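Local coordinates for O-methyltransferase family 2 (Planctopirus limnophila, PDB 5I2H), which probably transfers methyl groups from S-adenosyl-L-methionine to hydroxyl groups of small molecules, and is seen here with the flavone apigenin bound, at residues Asp343-Asp348 against Ile359-Val364; Arg277-Ala281 against Glu334-Trp338. One frame throughout, in Å; residues are numbered along the deposited sequence.

Contact 1: residues Asp343-Asp348 against Ile359-Val364; sequences DLKYVD and ILSEKV
Y346 and S361 face each other in a beta hairpin, as a non-hydrogen-bonded antiparallel pair. Strands 345-351 and 357-362 form it, and it closes the edge of the Rossmann-like sheet of this methyltransferase. The inner strand, 357-362, also bonds to strand 296-301. K345 and E362 pair through both backbone bonds; K345 N to E362 O is 2.9 Å and nearly straight. Beyond the Y346-S361 pair comes a classic beta bulge. V347 and D348 both face L360, and L360 O takes both of their N-H groups from the same face of its carbonyl plane. V347 N lies 2.8 Å from L360 O, and D348 N is longer at 3.2 Å. L360 N returns a bond to D348 O.

With CG anti to the backbone N (chi1 171°), beside the carbonyl carbon, the Y346 ring lies back along its own strand. D348 N sits over the ring centre, 3.8 Å above its plane. I359 CG2 comes in the ring plane and meets the edge at CE1, also 3.8 Å away. L344 and S361 turn to the same side, where both reach I339 of helix 332-341. L344 CD2 rests against the backbone of the other strand, 3.6 Å from E362 O.

On the other face, V347 CB stands above L360 O. V347 and E362 cross obliquely, V347 CG2 meeting E362 CB. K345 runs at about a right angle to V364. Its chain bends away at the end, but K345 CB touches V364 CG1 at 3.8 Å.

Contact 2: residues Arg277-Ala281 against Glu334-Trp338; sequences RPQCA and EYRGW
R277 opens the contact at the start of helix 277-289 with a salt bridge to E334 of helix 332-341. Its chain is extended from CG to NE, which carries NH2 to within 2.8 Å of E334 OE2. The bond is bent, with 132° at the hydrogen. The guanidinium and carboxylate planes stand 76° apart, and NH2 meets OE2 from above the carboxylate plane. Both groups have second partners: E64 binds R277 NH1, and R328 NH2 shares E334 OE2. Closer to the backbone, R277 CG rests 4.1 Å from W338 CZ2.

C280 points at W338. Its CB makes a CH-pi contact over the six-membered ring, 3.5 Å from the centroid and only 6° off the normal. C280 SG is farther, 4.2 Å from the same centroid, and approaches obliquely.

A281 N lies over the same face, toward the rim. A281 CB sits just beyond the ring at W338 CD1, 3.7 Å away. The backbone O of E334 lies over the opposite face of the indole. Y330 meets W338 edge-to-face.

The result is a tryptophan packed between two neighbouring helices. Helix 277-289 follows strand 265-269. Helix 332-341 leads to the C-terminal hairpin, with Y335 packed on strand 296-301. Both flank the sheet of the Rossmann-like methyltransferase fold.

The two contacts lie on the same side of the chain's centre, with their own centres about 14 Å apart. Helix 332-341 joins them, since it leads through a short turn into strand 345-351. It supplies W338 and E334 to contact 2, and its other side rests on the hairpin of contact 1. There Y346 CD2 packs 3.4 Å from R336 CZ, and I359 CD1 lies 3.7 Å from Y335 CD2. Contact 2 is nearer the apigenin pocket: the C280 side chain is about 11 Å from an apigenin. N270, H273 and D274 of that pocket come just before helix 277-289, while the hairpin forms an outer edge of the sheet.

Contact 1: residues Asp343-Asp348 against Ile359-Val364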
loop_
_atom_site.group_PDB
_atom_site.type_symbol
_atom_site.label_atom_id
_atom_site.label_comp_id
_atom_site.label_asym_id
_atom_site.label_seq_id
_atom_site.Cartn_x
_atom_site.Cartn_y
_atom_site.Cartn_z
ATOM N N ASP A 343 -11.131 -36.516 8.703
ATOM C CA ASP A 343 -12.399 -37.214 8.811
ATOM C C ASP A 343 -13.424 -36.442 9.628
ATOM O O ASP A 343 -14.426 -37.011 10.055
ATOM C CB ASP A 343 -12.188 -38.635 9.370
ATOM C CG ASP A 343 -11.434 -39.525 8.380
ATOM O OD1 ASP A 343 -11.695 -39.380 7.162
ATOM O OD2 ASP A 343 -10.567 -40.331 8.799
ATOM N N LEU A 344 -13.189 -35.146 9.843
ATOM C CA LEU A 344 -14.181 -34.213 10.355
ATOM C C LEU A 344 -15.263 -33.947 9.311
ATOM O O LEU A 344 -15.039 -34.080 8.113
ATOM C CB LEU A 344 -13.515 -32.885 10.677
ATOM C CG LEU A 344 -12.557 -32.815 11.840
ATOM C CD1 LEU A 344 -11.704 -31.569 11.679
ATOM C CD2 LEU A 344 -13.402 -32.668 13.063
ATOM N N LYS A 345 -16.417 -33.481 9.766
ATOM C CA LYS A 345 -17.488 -33.061 8.862
ATOM C C LYS A 345 -17.537 -31.536 8.818
ATOM O O LYS A 345 -17.739 -30.897 9.852
ATOM C CB LYS A 345 -18.816 -33.627 9.342
ATOM C CG LYS A 345 -20.027 -33.252 8.526
ATOM C CD LYS A 345 -21.262 -33.799 9.248
ATOM C CE LYS A 345 -22.077 -34.775 8.388
ATOM N NZ LYS A 345 -22.547 -34.143 7.133
ATOM N N TYR A 346 -17.343 -30.958 7.632
ATOM C CA TYR A 346 -17.448 -29.518 7.474
ATOM C C TYR A 346 -18.890 -29.086 7.709
ATOM O O TYR A 346 -19.832 -29.737 7.240
ATOM C CB TYR A 346 -16.988 -29.113 6.081
ATOM C CG TYR A 346 -17.262 -27.673 5.739
ATOM C CD1 TYR A 346 -16.471 -26.656 6.246
ATOM C CD2 TYR A 346 -18.310 -27.327 4.889
ATOM C CE1 TYR A 346 -16.728 -25.328 5.942
ATOM C CE2 TYR A 346 -18.555 -26.001 4.556
ATOM C CZ TYR A 346 -17.757 -25.006 5.095
ATOM O OH TYR A 346 -18.004 -23.688 4.775
ATOM N N VAL A 347 -19.068 -27.996 8.450
ATOM C CA VAL A 347 -20.390 -27.502 8.822
ATOM C C VAL A 347 -20.694 -26.158 8.171
ATOM O O VAL A 347 -21.725 -25.999 7.511
ATOM C CB VAL A 347 -20.546 -27.427 10.359
ATOM C CG1 VAL A 347 -21.913 -26.835 10.745
ATOM C CG2 VAL A 347 -20.357 -28.796 10.976
ATOM N N ASP A 348 -19.831 -25.163 8.374
ATOM C CA ASP A 348 -20.216 -23.824 7.938
ATOM C C ASP A 348 -18.988 -22.923 7.946
ATOM O O ASP A 348 -17.954 -23.257 8.532
ATOM C CB ASP A 348 -21.309 -23.260 8.857
ATOM C CG ASP A 348 -22.180 -22.230 8.181
ATOM O OD1 ASP A 348 -21.853 -21.815 7.054
ATOM O OD2 ASP A 348 -23.213 -21.840 8.789
ATOM N N ILE A 359 -14.482 -21.071 10.462
ATOM C CA ILE A 359 -14.774 -22.311 9.756
ATOM C C ILE A 359 -15.098 -23.359 10.810
ATOM O O ILE A 359 -14.233 -23.723 11.612
ATOM C CB ILE A 359 -13.582 -22.746 8.891
ATOM C CG1 ILE A 359 -13.170 -21.634 7.932
ATOM C CG2 ILE A 359 -13.857 -24.082 8.151
ATOM C CD1 ILE A 359 -11.811 -21.967 7.306
ATOM N N LEU A 360 -16.325 -23.868 10.792
ATOM C CA LEU A 360 -16.816 -24.814 11.783
ATOM C C LEU A 360 -16.856 -26.217 11.193
ATOM O O LEU A 360 -17.374 -26.403 10.087
ATOM C CB LEU A 360 -18.218 -24.420 12.251
ATOM C CG LEU A 360 -18.334 -23.222 13.155
ATOM C CD1 LEU A 360 -19.089 -22.170 12.423
ATOM C CD2 LEU A 360 -19.084 -23.655 14.401
ATOM N N SER A 361 -16.292 -27.183 11.926
ATOM C CA SER A 361 -16.338 -28.591 11.558
ATOM C C SER A 361 -16.622 -29.420 12.804
ATOM O O SER A 361 -16.371 -28.987 13.934
ATOM C CB SER A 361 -15.035 -29.046 10.904
ATOM O OG SER A 361 -14.694 -28.205 9.820
ATOM N N GLU A 362 -17.144 -30.629 12.584
ATOM C CA GLU A 362 -17.668 -31.447 13.670
ATOM C C GLU A 362 -17.048 -32.840 13.643
ATOM O O GLU A 362 -16.910 -33.450 12.580
ATOM C CB GLU A 362 -19.204 -31.544 13.587
ATOM C CG GLU A 362 -19.839 -32.187 14.804
ATOM C CD GLU A 362 -21.365 -32.192 14.762
ATOM O OE1 GLU A 362 -21.974 -31.151 14.432
ATOM O OE2 GLU A 362 -21.958 -33.241 15.061
ATOM N N LYS A 363 -16.675 -33.335 14.820
ATOM C CA LYS A 363 -16.102 -34.670 14.932
ATOM C C LYS A 363 -17.204 -35.688 14.714
ATOM O O LYS A 363 -18.261 -35.615 15.358
ATOM C CB LYS A 363 -15.478 -34.881 16.313
ATOM C CG LYS A 363 -14.909 -36.294 16.533
ATOM C CD LYS A 363 -13.497 -36.373 15.946
ATOM C CE LYS A 363 -12.835 -37.682 16.224
ATOM N NZ LYS A 363 -11.998 -37.673 17.451
ATOM N N VAL A 364 -16.957 -36.653 13.828
ATOM C CA VAL A 364 -17.954 -37.672 13.578
ATOM C C VAL A 364 -17.398 -39.023 13.962
ATOM O O VAL A 364 -18.151 -40.004 13.955
ATOM C CB VAL A 364 -18.417 -37.668 12.117
ATOM C CG1 VAL A 364 -19.233 -36.413 11.833
ATOM C CG2 VAL A 364 -17.225 -37.772 11.205
ATOM O OXT VAL A 364 -16.209 -39.141 14.289
#

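Contact 2: residues Arg277-Ala281 against Glu334-Trp338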
loop_
_atom_site.group_PDB
_atom_site.type_symbol
_atom_site.label_atom_id
_atom_site.label_comp_id
_atom_site.label_asym_id
_atom_site.label_seq_id
_atom_site.Cartn_x
_atom_site.Cartn_y
_atom_site.Cartn_z
ATOM N N ARG A 277 1.860 -26.448 4.442
ATOM C CA ARG A 277 0.794 -27.435 4.251
ATOM C C ARG A 277 0.935 -28.678 5.131
ATOM O O ARG A 277 -0.031 -29.017 5.836
ATOM C CB ARG A 277 0.708 -27.853 2.772
ATOM C CG ARG A 277 0.155 -26.816 1.785
ATOM C CD ARG A 277 -0.131 -27.496 0.407
ATOM N NE ARG A 277 -0.058 -26.585 -0.738
ATOM C CZ ARG A 277 -1.106 -26.000 -1.323
ATOM N NH1 ARG A 277 -0.905 -25.187 -2.339
ATOM N NH2 ARG A 277 -2.350 -26.223 -0.900
ATOM N N PRO A 278 2.064 -29.400 5.133
ATOM C CA PRO A 278 2.120 -30.654 5.912
ATOM C C PRO A 278 1.924 -30.423 7.394
ATOM O O PRO A 278 1.349 -31.267 8.095
ATOM C CB PRO A 278 3.534 -31.201 5.634
ATOM C CG PRO A 278 4.059 -30.440 4.482
ATOM C CD PRO A 278 3.359 -29.112 4.463
ATOM N N GLN A 279 2.405 -29.285 7.892
ATOM C CA GLN A 279 2.233 -28.959 9.302
ATOM C C GLN A 279 0.779 -28.594 9.602
ATOM O O GLN A 279 0.255 -28.935 10.671
ATOM C CB GLN A 279 3.185 -27.827 9.684
ATOM C CG GLN A 279 4.632 -28.322 9.963
ATOM C CD GLN A 279 5.339 -28.846 8.714
ATOM O OE1 GLN A 279 5.881 -29.997 8.699
ATOM N NE2 GLN A 279 5.363 -28.032 7.667
ATOM N N CYS A 280 0.107 -27.902 8.673
ATOM C CA CYS A 280 -1.326 -27.666 8.855
ATOM C C CYS A 280 -2.088 -28.986 8.973
ATOM O O CYS A 280 -2.920 -29.149 9.870
ATOM C CB CYS A 280 -1.875 -26.833 7.694
ATOM S SG CYS A 280 -1.345 -25.130 7.787
ATOM N N ALA A 281 -1.811 -29.947 8.076
ATOM C CA ALA A 281 -2.539 -31.206 8.134
ATOM C C ALA A 281 -2.255 -31.926 9.446
ATOM O O ALA A 281 -3.152 -32.518 10.043
ATOM C CB ALA A 281 -2.154 -32.108 6.971
ATOM N N GLU A 334 -8.720 -25.129 0.679
ATOM C CA GLU A 334 -7.536 -25.717 1.313
ATOM C C GLU A 334 -7.833 -26.157 2.747
ATOM O O GLU A 334 -7.533 -27.296 3.128
ATOM C CB GLU A 334 -6.362 -24.734 1.235
ATOM C CG GLU A 334 -5.861 -24.636 -0.224
ATOM C CD GLU A 334 -4.785 -23.575 -0.466
ATOM O OE1 GLU A 334 -4.896 -22.467 0.122
ATOM O OE2 GLU A 334 -3.855 -23.866 -1.273
ATOM N N TYR A 335 -8.454 -25.292 3.552
ATOM C CA TYR A 335 -8.879 -25.723 4.889
ATOM C C TYR A 335 -9.787 -26.959 4.823
ATOM O O TYR A 335 -9.601 -27.916 5.594
ATOM C CB TYR A 335 -9.568 -24.582 5.633
ATOM C CG TYR A 335 -8.588 -23.520 6.057
ATOM C CD1 TYR A 335 -7.597 -23.818 7.001
ATOM C CD2 TYR A 335 -8.621 -22.243 5.505
ATOM C CE1 TYR A 335 -6.653 -22.888 7.382
ATOM C CE2 TYR A 335 -7.695 -21.260 5.904
ATOM C CZ TYR A 335 -6.709 -21.600 6.844
ATOM O OH TYR A 335 -5.756 -20.690 7.198
ATOM N N ARG A 336 -10.733 -26.987 3.876
ATOM C CA ARG A 336 -11.645 -28.127 3.794
ATOM C C ARG A 336 -10.916 -29.406 3.405
ATOM O O ARG A 336 -11.297 -30.496 3.852
ATOM C CB ARG A 336 -12.785 -27.827 2.818
ATOM C CG ARG A 336 -13.800 -26.841 3.370
ATOM C CD ARG A 336 -15.089 -26.858 2.575
ATOM N NE ARG A 336 -15.706 -28.186 2.685
ATOM C CZ ARG A 336 -16.836 -28.566 2.102
ATOM N NH1 ARG A 336 -17.516 -27.725 1.334
ATOM N NH2 ARG A 336 -17.275 -29.809 2.291
ATOM N N GLY A 337 -9.810 -29.286 2.672
ATOM C CA GLY A 337 -8.980 -30.450 2.399
ATOM C C GLY A 337 -8.409 -31.060 3.665
ATOM O O GLY A 337 -8.485 -32.273 3.868
ATOM N N TRP A 338 -7.886 -30.217 4.567
ATOM C CA TRP A 338 -7.340 -30.720 5.823
ATOM C C TRP A 338 -8.438 -31.251 6.727
ATOM O O TRP A 338 -8.249 -32.263 7.413
ATOM C CB TRP A 338 -6.544 -29.625 6.536
ATOM C CG TRP A 338 -5.348 -29.215 5.757
ATOM C CD1 TRP A 338 -4.503 -30.042 5.059
ATOM C CD2 TRP A 338 -4.886 -27.878 5.526
ATOM N NE1 TRP A 338 -3.535 -29.310 4.451
ATOM C CE2 TRP A 338 -3.751 -27.976 4.700
ATOM C CE3 TRP A 338 -5.303 -26.611 5.965
ATOM C CZ2 TRP A 338 -3.034 -26.860 4.285
ATOM C CZ3 TRP A 338 -4.604 -25.512 5.536
ATOM C CH2 TRP A 338 -3.471 -25.637 4.705
#